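Local coordinates for protein Can2 (Sulfobacillus thermosulfidooxidans, PDB 7BDV) that binds the second messenger cyclic tetra-adenylate through its CARF domains and acts as a dual-specificity nuclease that potentiates type III CRISPR defence, at residues Q256-N261 against F281-K286; Y245-L250 against L277-L282; N93-T98 against I117-D122. All coordinates share one frame; numbering follows the deposited sequence.

Contact 1 of 3, residues Q256-N261 against F281-K286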
loop_
_atom_site.group_PDB
_atom_site.type_symbol
_atom_site.label_atom_id
_atom_site.label_comp_id
_atom_site.label_asym_id
_atom_site.label_seq_id
_atom_site.Cartn_x
_atom_site.Cartn_y
_atom_site.Cartn_z
ATOM N N GLN A 256 -29.704 6.314 -8.584
ATOM C CA GLN A 256 -29.910 7.425 -7.605
ATOM C C GLN A 256 -28.597 8.138 -7.231
ATOM O O GLN A 256 -28.656 9.229 -6.667
ATOM C CB GLN A 256 -30.629 6.866 -6.372
ATOM C CG GLN A 256 -32.100 6.543 -6.618
ATOM C CD GLN A 256 -32.950 7.758 -6.909
ATOM O OE1 GLN A 256 -33.241 8.071 -8.055
ATOM N NE2 GLN A 256 -33.355 8.458 -5.870
ATOM N N TYR A 257 -27.440 7.494 -7.396
ATOM C CA TYR A 257 -26.108 8.033 -7.044
ATOM C C TYR A 257 -25.275 8.121 -8.324
ATOM O O TYR A 257 -25.292 7.201 -9.150
ATOM C CB TYR A 257 -25.428 7.163 -5.994
ATOM C CG TYR A 257 -26.172 7.064 -4.684
ATOM C CD1 TYR A 257 -27.270 6.235 -4.544
ATOM C CD2 TYR A 257 -25.718 7.715 -3.558
ATOM C CE1 TYR A 257 -27.945 6.109 -3.341
ATOM C CE2 TYR A 257 -26.371 7.597 -2.339
ATOM C CZ TYR A 257 -27.498 6.804 -2.236
ATOM O OH TYR A 257 -28.191 6.711 -1.057
ATOM N N PRO A 258 -24.534 9.235 -8.518
ATOM C CA PRO A 258 -23.727 9.451 -9.727
ATOM C C PRO A 258 -22.421 8.635 -9.764
ATOM O O PRO A 258 -21.358 9.172 -9.741
ATOM C CB PRO A 258 -23.425 10.955 -9.647
ATOM C CG PRO A 258 -23.298 11.202 -8.166
ATOM C CD PRO A 258 -24.406 10.351 -7.572
ATOM N N ILE A 259 -22.538 7.315 -9.781
ATOM C CA ILE A 259 -21.429 6.369 -10.056
ATOM C C ILE A 259 -21.037 6.567 -11.531
ATOM O O ILE A 259 -21.943 6.557 -12.335
ATOM C CB ILE A 259 -21.918 4.948 -9.735
ATOM C CG1 ILE A 259 -21.881 4.709 -8.212
ATOM C CG2 ILE A 259 -21.132 3.920 -10.503
ATOM C CD1 ILE A 259 -22.409 3.368 -7.796
ATOM N N LYS A 260 -19.752 6.705 -11.849
ATOM C CA LYS A 260 -19.262 6.995 -13.232
ATOM C C LYS A 260 -18.384 5.848 -13.739
ATOM O O LYS A 260 -17.580 5.296 -12.930
ATOM C CB LYS A 260 -18.449 8.298 -13.239
ATOM C CG LYS A 260 -19.261 9.561 -13.449
ATOM C CD LYS A 260 -18.392 10.728 -13.870
ATOM C CE LYS A 260 -17.779 10.574 -15.246
ATOM N NZ LYS A 260 -16.773 11.629 -15.476
ATOM N N ASN A 261 -18.487 5.526 -15.034
ATOM C CA ASN A 261 -17.557 4.616 -15.755
ATOM C C ASN A 261 -17.546 3.229 -15.096
ATOM O O ASN A 261 -16.466 2.608 -15.007
ATOM C CB ASN A 261 -16.144 5.200 -15.817
ATOM C CG ASN A 261 -16.058 6.524 -16.552
ATOM O OD1 ASN A 261 -15.266 7.402 -16.204
ATOM N ND2 ASN A 261 -16.855 6.687 -17.593
ATOM N N PHE A 281 -15.378 1.579 -10.584
ATOM C CA PHE A 281 -16.134 2.806 -10.930
ATOM C C PHE A 281 -15.444 3.979 -10.261
ATOM O O PHE A 281 -14.587 3.770 -9.322
ATOM C CB PHE A 281 -17.610 2.723 -10.531
ATOM C CG PHE A 281 -17.886 2.411 -9.080
ATOM C CD1 PHE A 281 -17.842 1.106 -8.612
ATOM C CD2 PHE A 281 -18.170 3.417 -8.185
ATOM C CE1 PHE A 281 -18.078 0.829 -7.273
ATOM C CE2 PHE A 281 -18.427 3.138 -6.847
ATOM C CZ PHE A 281 -18.385 1.842 -6.398
ATOM N N LEU A 282 -15.837 5.167 -10.705
ATOM C CA LEU A 282 -15.486 6.454 -10.076
ATOM C C LEU A 282 -16.714 6.947 -9.330
ATOM O O LEU A 282 -17.843 6.873 -9.853
ATOM C CB LEU A 282 -15.071 7.476 -11.139
ATOM C CG LEU A 282 -13.637 7.411 -11.619
ATOM C CD1 LEU A 282 -13.414 8.448 -12.708
ATOM C CD2 LEU A 282 -12.662 7.642 -10.489
ATOM N N TYR A 283 -16.488 7.507 -8.164
ATOM C CA TYR A 283 -17.525 8.199 -7.368
ATOM C C TYR A 283 -16.831 9.275 -6.567
ATOM O O TYR A 283 -15.923 8.914 -5.824
ATOM C CB TYR A 283 -18.252 7.220 -6.447
ATOM C CG TYR A 283 -19.424 7.832 -5.738
ATOM C CD1 TYR A 283 -20.555 8.124 -6.452
ATOM C CD2 TYR A 283 -19.412 8.128 -4.378
ATOM C CE1 TYR A 283 -21.658 8.705 -5.855
ATOM C CE2 TYR A 283 -20.508 8.704 -3.759
ATOM C CZ TYR A 283 -21.634 8.998 -4.504
ATOM O OH TYR A 283 -22.727 9.584 -3.950
ATOM N N HIS A 284 -17.243 10.534 -6.755
ATOM C CA HIS A 284 -16.614 11.717 -6.119
ATOM C C HIS A 284 -15.128 11.735 -6.462
ATOM O O HIS A 284 -14.322 11.965 -5.552
ATOM C CB HIS A 284 -16.903 11.697 -4.607
ATOM C CG HIS A 284 -18.335 11.925 -4.280
ATOM N ND1 HIS A 284 -18.817 11.857 -2.980
ATOM C CD2 HIS A 284 -19.385 12.242 -5.075
ATOM C CE1 HIS A 284 -20.109 12.117 -2.994
ATOM N NE2 HIS A 284 -20.487 12.343 -4.278
ATOM N N ASN A 285 -14.772 11.439 -7.714
ATOM C CA ASN A 285 -13.384 11.541 -8.231
ATOM C C ASN A 285 -12.438 10.548 -7.545
ATOM O O ASN A 285 -11.245 10.748 -7.649
ATOM C CB ASN A 285 -12.850 12.959 -8.056
ATOM C CG ASN A 285 -13.699 13.939 -8.830
ATOM O OD1 ASN A 285 -13.953 13.712 -10.013
ATOM N ND2 ASN A 285 -14.197 14.972 -8.162
ATOM N N LYS A 286 -12.958 9.507 -6.908
ATOM C CA LYS A 286 -12.133 8.444 -6.276
ATOM C C LYS A 286 -12.402 7.117 -6.976
ATOM O O LYS A 286 -13.615 6.812 -7.199
ATOM C CB LYS A 286 -12.489 8.334 -4.795
ATOM C CG LYS A 286 -12.099 9.521 -3.941
ATOM C CD LYS A 286 -12.413 9.245 -2.476
ATOM C CE LYS A 286 -12.419 10.470 -1.593
ATOM N NZ LYS A 286 -13.730 11.163 -1.674
HETATM O O HOH W 1 -19.567 10.715 -9.203
#
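Lys260 and Leu282 are held to each other by two backbone bonds as an antiparallel hydrogen-bonded pair: Lys260 N gives to Leu282 O at 2.8 Å and Leu282 N returns the bond to Lys260 O, with an N-H...O angle of 175°. Both side chains leave on the same face of the sheet, CB beside CB. The pairing ends there, and toward the start of 256-261 side-chain contacts take over. Tyr283 shows this best. Its CG stands anti to the backbone N (chi1 -173°), and the ring then meets the incoming loop along one edge. Going outward from CB, CD1 comes first, 3.5 Å from Pro258 O, which lies near the ring plane; CE1 is next, 3.6 Å from Pro258 CD and close to CG of the same proline; finally OH meets CD2 of Tyr257 at 3.5 Å, lying in the plane of the Tyr257 ring at its edge. One face of the Tyr283 ring is touched near its rim by CD2 of the following residue, His284. Ile259 packs on Phe281 as well: Ile259 CG2 meets Phe281 CB at 3.7 Å, while CD1 lies over a face of the Phe281 ring. Pro258 is the centre of an inverse gamma turn, closed by Ile259 N bonded to Tyr257 O. Farther on, Lys260 NZ reaches Leu141 O and Asp139 O, and Asn261 OD1 takes Val143 N. The chemistry is therefore split: two nearly straight backbone bonds fix the register at one residue pair, and apolar contact with Phe281 and Tyr283 seats the loop that links helix 231-254 to strand 262-269 in the nuclease domain.

Contact 2 of 3, residues Y245-L250 against L277-L282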
loop_
_atom_site.group_PDB
_atom_site.type_symbol
_atom_site.label_atom_id
_atom_site.label_comp_id
_atom_site.label_asym_id
_atom_site.label_seq_id
_atom_site.Cartn_x
_atom_site.Cartn_y
_atom_site.Cartn_z
ATOM N N TYR A 245 -24.308 -10.465 -9.406
ATOM C CA TYR A 245 -25.146 -9.909 -8.319
ATOM C C TYR A 245 -24.575 -8.546 -7.897
ATOM O O TYR A 245 -25.314 -7.546 -7.800
ATOM C CB TYR A 245 -25.274 -10.916 -7.168
ATOM C CG TYR A 245 -26.027 -10.371 -5.989
ATOM C CD1 TYR A 245 -27.364 -10.017 -6.095
ATOM C CD2 TYR A 245 -25.386 -10.156 -4.779
ATOM C CE1 TYR A 245 -28.040 -9.442 -5.034
ATOM C CE2 TYR A 245 -26.045 -9.581 -3.717
ATOM C CZ TYR A 245 -27.391 -9.296 -3.819
ATOM O OH TYR A 245 -27.971 -8.725 -2.727
ATOM N N VAL A 246 -23.279 -8.493 -7.610
ATOM C CA VAL A 246 -22.567 -7.263 -7.170
ATOM C C VAL A 246 -22.731 -6.177 -8.254
ATOM O O VAL A 246 -23.025 -5.030 -7.927
ATOM C CB VAL A 246 -21.093 -7.569 -6.879
ATOM C CG1 VAL A 246 -20.269 -6.306 -6.708
ATOM C CG2 VAL A 246 -20.929 -8.481 -5.669
ATOM N N TYR A 247 -22.504 -6.510 -9.508
ATOM C CA TYR A 247 -22.579 -5.527 -10.621
ATOM C C TYR A 247 -24.009 -4.996 -10.721
ATOM O O TYR A 247 -24.208 -3.798 -10.872
ATOM C CB TYR A 247 -22.137 -6.193 -11.927
ATOM C CG TYR A 247 -22.022 -5.222 -13.065
ATOM C CD1 TYR A 247 -20.884 -4.449 -13.183
ATOM C CD2 TYR A 247 -23.015 -5.076 -14.017
ATOM C CE1 TYR A 247 -20.705 -3.592 -14.263
ATOM C CE2 TYR A 247 -22.884 -4.173 -15.062
ATOM C CZ TYR A 247 -21.727 -3.426 -15.185
ATOM O OH TYR A 247 -21.581 -2.548 -16.224
ATOM N N SER A 248 -25.010 -5.863 -10.549
ATOM C CA SER A 248 -26.455 -5.504 -10.624
ATOM C C SER A 248 -26.861 -4.612 -9.438
ATOM O O SER A 248 -27.675 -3.692 -9.645
ATOM C CB SER A 248 -27.333 -6.732 -10.786
ATOM O OG SER A 248 -27.426 -7.480 -9.595
ATOM N N LEU A 249 -26.305 -4.804 -8.238
ATOM C CA LEU A 249 -26.530 -3.840 -7.115
ATOM C C LEU A 249 -25.973 -2.455 -7.534
ATOM O O LEU A 249 -26.590 -1.407 -7.210
ATOM C CB LEU A 249 -25.851 -4.328 -5.822
ATOM C CG LEU A 249 -26.480 -5.555 -5.146
ATOM C CD1 LEU A 249 -25.827 -5.858 -3.800
ATOM C CD2 LEU A 249 -27.943 -5.331 -4.875
ATOM N N LEU A 250 -24.833 -2.410 -8.223
ATOM C CA LEU A 250 -24.208 -1.111 -8.604
ATOM C C LEU A 250 -25.042 -0.432 -9.705
ATOM O O LEU A 250 -25.131 0.805 -9.681
ATOM C CB LEU A 250 -22.747 -1.324 -8.990
ATOM C CG LEU A 250 -21.873 -1.745 -7.804
ATOM C CD1 LEU A 250 -20.528 -2.231 -8.263
ATOM C CD2 LEU A 250 -21.729 -0.623 -6.787
ATOM N N LEU A 277 -9.097 -6.605 -12.680
ATOM C CA LEU A 277 -9.952 -6.108 -11.570
ATOM C C LEU A 277 -11.413 -6.448 -11.870
ATOM O O LEU A 277 -11.856 -6.212 -13.031
ATOM C CB LEU A 277 -9.736 -4.602 -11.424
ATOM C CG LEU A 277 -8.345 -4.191 -10.948
ATOM C CD1 LEU A 277 -8.244 -2.670 -10.907
ATOM C CD2 LEU A 277 -8.013 -4.780 -9.577
ATOM N N ASP A 278 -12.134 -6.944 -10.856
ATOM C CA ASP A 278 -13.488 -7.525 -11.008
ATOM C C ASP A 278 -14.481 -6.416 -11.381
ATOM O O ASP A 278 -15.194 -6.581 -12.382
ATOM C CB ASP A 278 -13.930 -8.287 -9.758
ATOM C CG ASP A 278 -13.014 -9.426 -9.330
ATOM O OD1 ASP A 278 -12.243 -9.931 -10.188
ATOM O OD2 ASP A 278 -13.041 -9.774 -8.124
ATOM N N VAL A 279 -14.599 -5.373 -10.562
ATOM C CA VAL A 279 -15.550 -4.242 -10.788
ATOM C C VAL A 279 -14.853 -2.950 -10.379
ATOM O O VAL A 279 -14.261 -2.935 -9.280
ATOM C CB VAL A 279 -16.864 -4.408 -9.995
ATOM C CG1 VAL A 279 -17.865 -3.331 -10.344
ATOM C CG2 VAL A 279 -17.478 -5.775 -10.187
ATOM N N VAL A 280 -14.915 -1.919 -11.223
ATOM C CA VAL A 280 -14.320 -0.579 -10.937
ATOM C C VAL A 280 -15.344 0.484 -11.328
ATOM O O VAL A 280 -16.146 0.246 -12.245
ATOM C CB VAL A 280 -12.961 -0.381 -11.635
ATOM C CG1 VAL A 280 -12.053 -1.598 -11.457
ATOM C CG2 VAL A 280 -13.102 -0.025 -13.092
ATOM N N PHE A 281 -15.378 1.579 -10.584
ATOM C CA PHE A 281 -16.134 2.806 -10.930
ATOM C C PHE A 281 -15.444 3.979 -10.261
ATOM O O PHE A 281 -14.587 3.770 -9.322
ATOM C CB PHE A 281 -17.610 2.723 -10.531
ATOM C CG PHE A 281 -17.886 2.411 -9.080
ATOM C CD1 PHE A 281 -17.842 1.106 -8.612
ATOM C CD2 PHE A 281 -18.170 3.417 -8.185
ATOM C CE1 PHE A 281 -18.078 0.829 -7.273
ATOM C CE2 PHE A 281 -18.427 3.138 -6.847
ATOM C CZ PHE A 281 -18.385 1.842 -6.398
ATOM N N LEU A 282 -15.837 5.167 -10.705
ATOM C CA LEU A 282 -15.486 6.454 -10.076
ATOM C C LEU A 282 -16.714 6.947 -9.330
ATOM O O LEU A 282 -17.843 6.873 -9.853
ATOM C CB LEU A 282 -15.071 7.476 -11.139
ATOM C CG LEU A 282 -13.637 7.411 -11.619
ATOM C CD1 LEU A 282 -13.414 8.448 -12.708
ATOM C CD2 LEU A 282 -12.662 7.642 -10.489
#
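Leu250 and Val279 make the tightest meeting between this helix turn and the strand, Leu250 CD1 lying 3.6 Å from Val279 CG1. The leucine gets there with CG anti to its carbonyl carbon and an extended second torsion (chi2 168°) that carries CD1 outward. Its two methyls divide the work: CD1 meets the valine and also comes within 4.0 Å of Phe281 CE1, while CD2 faces the same ring atom and its neighbour CZ. The leucine and phenylalanine side chains cross at about a right angle, and both methyls come to CE1 from the same side of the ring.

Val279 is used through both branches. CG1 is anti to the backbone N (chi1 -174°), and besides Leu250 it meets the Tyr247 ring at its edge, 4.3 Å from CD1. CG2 has Val246 CG1 as a looser neighbour at 4.5 Å. No hydrogen bond crosses the contact; it is purely apolar. The axes of helix 245-250 and strand 279-282 are 10.2 Å apart and run nearly parallel, at 17°. Val279 meets Val246, Tyr247 and Leu250, and Phe281, two residues on along the strand, meets Leu250 alone of the helix segment.

Around this core, strand 286-291 supplies Ile290, which touches Val246 and Leu250, and strand 262-269 supplies Leu262 against Tyr247 and Val279. From helix 356-365, Leu356 touches Val246, Leu360 touches Leu250 and Ile364 touches Phe281, so helices 231-254 and 356-365 pack against each other and share this face of the sheet.

Contact 3 of 3, residues N93-T98 against I117-D122. With nucleotides of chain E.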
loop_
_atom_site.group_PDB
_atom_site.type_symbol
_atom_site.label_atom_id
_atom_site.label_comp_id
_atom_site.label_asym_id
_atom_site.label_seq_id
_atom_site.Cartn_x
_atom_site.Cartn_y
_atom_site.Cartn_z
ATOM N N ASN A 93 -1.850 26.306 -7.356
ATOM C CA ASN A 93 -2.345 25.057 -6.732
ATOM C C ASN A 93 -1.247 24.556 -5.793
ATOM O O ASN A 93 -0.246 24.103 -6.280
ATOM C CB ASN A 93 -2.770 24.037 -7.777
ATOM C CG ASN A 93 -3.476 22.847 -7.147
ATOM O OD1 ASN A 93 -3.323 22.568 -5.947
ATOM N ND2 ASN A 93 -4.223 22.138 -7.959
ATOM N N VAL A 94 -1.449 24.690 -4.480
ATOM C CA VAL A 94 -0.413 24.438 -3.438
ATOM C C VAL A 94 -0.585 23.003 -2.890
ATOM O O VAL A 94 0.081 22.657 -1.892
ATOM C CB VAL A 94 -0.519 25.521 -2.339
ATOM C CG1 VAL A 94 -1.755 25.343 -1.464
ATOM C CG2 VAL A 94 0.736 25.637 -1.469
ATOM N N THR A 95 -1.427 22.174 -3.512
ATOM C CA THR A 95 -1.793 20.810 -3.004
ATOM C C THR A 95 -0.623 19.835 -3.235
ATOM O O THR A 95 -0.374 18.961 -2.410
ATOM C CB THR A 95 -3.055 20.235 -3.668
ATOM O OG1 THR A 95 -3.996 21.269 -3.958
ATOM C CG2 THR A 95 -3.711 19.161 -2.820
ATOM N N GLY A 96 0.076 19.963 -4.358
ATOM C CA GLY A 96 1.214 19.105 -4.692
ATOM C C GLY A 96 2.477 19.460 -3.929
ATOM O O GLY A 96 2.505 20.499 -3.259
ATOM N N GLY A 97 3.474 18.597 -4.044
ATOM C CA GLY A 97 4.892 18.875 -3.755
ATOM C C GLY A 97 5.244 18.483 -2.332
ATOM O O GLY A 97 4.352 18.003 -1.591
ATOM N N THR A 98 6.485 18.693 -1.946
ATOM C CA THR A 98 6.917 18.581 -0.530
ATOM C C THR A 98 6.327 19.774 0.195
ATOM O O THR A 98 5.908 20.734 -0.469
ATOM C CB THR A 98 8.436 18.527 -0.410
ATOM O OG1 THR A 98 8.961 19.742 -0.977
ATOM C CG2 THR A 98 9.023 17.337 -1.119
ATOM N N ILE A 117 -5.225 27.941 -4.367
ATOM C CA ILE A 117 -6.236 26.877 -4.184
ATOM C C ILE A 117 -5.564 25.635 -3.581
ATOM O O ILE A 117 -4.376 25.428 -3.780
ATOM C CB ILE A 117 -6.935 26.581 -5.510
ATOM C CG1 ILE A 117 -6.023 25.835 -6.490
ATOM C CG2 ILE A 117 -7.487 27.868 -6.104
ATOM C CD1 ILE A 117 -6.771 25.231 -7.647
ATOM N N TYR A 118 -6.356 24.859 -2.850
ATOM C CA TYR A 118 -5.955 23.571 -2.254
ATOM C C TYR A 118 -7.134 22.619 -2.428
ATOM O O TYR A 118 -8.260 23.021 -2.134
ATOM C CB TYR A 118 -5.553 23.767 -0.793
ATOM C CG TYR A 118 -5.202 22.476 -0.101
ATOM C CD1 TYR A 118 -6.191 21.664 0.437
ATOM C CD2 TYR A 118 -3.882 22.062 0.017
ATOM C CE1 TYR A 118 -5.866 20.465 1.062
ATOM C CE2 TYR A 118 -3.548 20.856 0.624
ATOM C CZ TYR A 118 -4.550 20.076 1.172
ATOM O OH TYR A 118 -4.230 18.887 1.754
ATOM N N VAL A 119 -6.873 21.408 -2.936
ATOM C CA VAL A 119 -7.892 20.400 -3.263
ATOM C C VAL A 119 -8.029 19.439 -2.086
ATOM O O VAL A 119 -7.082 18.724 -1.830
ATOM C CB VAL A 119 -7.597 19.650 -4.562
ATOM C CG1 VAL A 119 -8.663 18.621 -4.785
ATOM C CG2 VAL A 119 -7.549 20.599 -5.755
ATOM N N ASP A 120 -9.186 19.464 -1.422
ATOM C CA ASP A 120 -9.553 18.566 -0.289
ATOM C C ASP A 120 -10.435 17.453 -0.857
ATOM O O ASP A 120 -11.612 17.716 -1.094
ATOM C CB ASP A 120 -10.253 19.361 0.805
ATOM C CG ASP A 120 -10.865 18.498 1.915
ATOM O OD1 ASP A 120 -10.522 17.305 1.993
ATOM O OD2 ASP A 120 -11.667 19.037 2.707
ATOM N N SER A 121 -9.875 16.257 -1.071
ATOM C CA SER A 121 -10.596 15.109 -1.653
ATOM C C SER A 121 -11.562 14.496 -0.630
ATOM O O SER A 121 -12.542 13.876 -1.086
ATOM C CB SER A 121 -9.678 14.110 -2.258
ATOM O OG SER A 121 -9.323 14.553 -3.564
ATOM N N ASP A 122 -11.334 14.721 0.673
ATOM C CA ASP A 122 -12.223 14.223 1.764
ATOM C C ASP A 122 -13.610 14.852 1.610
ATOM O O ASP A 122 -14.592 14.093 1.496
ATOM C CB ASP A 122 -11.642 14.492 3.158
ATOM P P A E 4 5.972 16.230 3.156
ATOM O OP1 A E 4 6.944 17.347 3.051
ATOM O OP2 A E 4 4.528 16.175 3.520
ATOM O "O5'" A E 4 6.097 15.764 1.626
ATOM C "C5'" A E 4 5.277 14.749 1.106
ATOM C "C4'" A E 4 5.036 15.100 -0.343
ATOM O "O4'" A E 4 6.319 15.309 -1.011
ATOM C "C3'" A E 4 4.318 14.014 -1.133
ATOM O "O3'" A E 4 3.324 14.664 -1.939
ATOM C "C2'" A E 4 5.454 13.385 -1.936
ATOM O "O2'" A E 4 5.033 12.670 -3.080
ATOM C "C1'" A E 4 6.301 14.615 -2.237
ATOM N N9 A E 4 7.668 14.351 -2.630
ATOM C C8 A E 4 8.599 13.523 -1.992
ATOM N N7 A E 4 9.766 13.525 -2.610
ATOM C C5 A E 4 9.590 14.366 -3.710
ATOM C C6 A E 4 10.446 14.749 -4.769
ATOM N N6 A E 4 11.692 14.314 -4.871
ATOM N N1 A E 4 9.960 15.586 -5.734
ATOM C C2 A E 4 8.683 15.982 -5.625
ATOM N N3 A E 4 7.789 15.697 -4.668
ATOM C C4 A E 4 8.305 14.865 -3.739
ATOM P P A E 1 2.022 13.893 -2.423
ATOM O OP1 A E 1 1.982 13.734 -3.932
ATOM O OP2 A E 1 1.704 12.562 -1.762
ATOM O "O5'" A E 1 0.965 14.996 -1.986
ATOM C "C5'" A E 1 -0.379 14.810 -2.418
ATOM C "C4'" A E 1 -1.231 15.745 -1.623
ATOM O "O4'" A E 1 -2.503 15.873 -2.291
ATOM C "C3'" A E 1 -1.578 15.282 -0.204
ATOM O "O3'" A E 1 -1.978 16.398 0.534
ATOM C "C2'" A E 1 -2.855 14.497 -0.436
ATOM O "O2'" A E 1 -3.604 14.403 0.755
ATOM C "C1'" A E 1 -3.529 15.453 -1.424
ATOM N N9 A E 1 -4.576 14.959 -2.257
ATOM C C8 A E 1 -5.702 15.661 -2.578
ATOM N N7 A E 1 -6.493 15.016 -3.388
ATOM C C5 A E 1 -5.832 13.834 -3.639
ATOM C C6 A E 1 -6.153 12.730 -4.440
ATOM N N6 A E 1 -7.257 12.640 -5.169
ATOM N N1 A E 1 -5.259 11.728 -4.485
ATOM C C2 A E 1 -4.146 11.820 -3.761
ATOM N N3 A E 1 -3.756 12.774 -2.953
ATOM C C4 A E 1 -4.636 13.787 -2.953
ATOM P P A E 2 -1.039 17.111 1.638
ATOM O OP1 A E 2 -1.763 18.354 1.998
ATOM O OP2 A E 2 0.436 17.051 1.407
ATOM O "O5'" A E 2 -1.313 16.196 2.927
ATOM C "C5'" A E 2 -0.708 14.899 2.981
ATOM C "C4'" A E 2 -0.353 14.674 4.435
ATOM O "O4'" A E 2 -1.560 14.892 5.211
ATOM C "C3'" A E 2 0.158 13.300 4.850
ATOM O "O3'" A E 2 1.205 13.447 5.864
ATOM C "C2'" A E 2 -1.108 12.657 5.420
ATOM O "O2'" A E 2 -0.922 11.638 6.393
ATOM C "C1'" A E 2 -1.713 13.844 6.128
ATOM N N9 A E 2 -3.108 13.751 6.459
ATOM C C8 A E 2 -4.159 13.447 5.604
ATOM N N7 A E 2 -5.312 13.455 6.231
ATOM C C5 A E 2 -4.992 13.761 7.552
ATOM C C6 A E 2 -5.782 13.895 8.697
ATOM N N6 A E 2 -7.082 13.709 8.663
ATOM N N1 A E 2 -5.182 14.225 9.872
ATOM C C2 A E 2 -3.847 14.373 9.870
ATOM N N3 A E 2 -2.995 14.273 8.842
ATOM C C4 A E 2 -3.644 13.952 7.703
#
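Thr95 OG1 does the work of a backbone carbonyl here: the N-H of Val119 on the neighbouring strand points to it at 3.1 Å, a place where the regular strand pairing has already stopped. The same hydroxyl also lies unusually close, as a donor, to Asn93 OD1, at 2.5 Å, a length to be taken with caution. Its position follows from chi1 of -35°, which puts OG1 beside the backbone N; Thr95 N also bonds Asn93 OD1, at 3.1 Å, closing an Asx turn. Asn93 is itself held, because its ND2 reaches Tyr14 OH and Pro24 O. Just before, the pairing is ordinary: Asn93 and Ile117 form a parallel bridge and Val94 N bonds Ile117 O.

The other branch of Thr95 turns to Tyr118. CG2 lies over one face of that ring in a CH-pi contact, 4.1 Å from the centroid and 21° off the normal, while Val94 CG1 lies at the ring edge. Tyr118 OH, at the far end, donates to OP1 of nucleotide A2 of chain E at 2.5 Å, with the oxygen in the ring plane. Two residues past Val119, Ser121 OG donates to N7 of A1 of chain E at 2.9 Å. Gly97 O and Thr98 CG2 border the A4 ribose, and Lys99 NZ of the second subunit bonds Thr95 O and Gly97 O.

Thr98 is the N-cap of helix 99-111, which crosses over from strand 90-93 to its parallel neighbour 116-120. This is the beta-alpha-beta arrangement of the Rossmann-like CARF domain, whose loops at the strand ends hold the cyclic tetra-adenylate at the subunit interface.

Overall arrangement
Along the chain contact 3 comes first, in the CARF domain; contacts 1 and 2 follow in the nuclease domain and both end on strand 279-283, sharing Phe281 and Leu282. Their centres are about 11 Å apart, and Ile259 CD1 of contact 1 packs on Leu250 CD2 of contact 2 at 4.2 Å: helix 231-254 packs on the face of the strand, and the loop after it pairs alongside. Contact 3 is about 21 Å from contact 1 and 30 Å from contact 2, centre to centre. Lys286 NZ nevertheless lies 3.0 Å from Ser121 O, a probable hydrogen bond between the domains, so contact 1 probably links the ligand-binding end to the nuclease core physically.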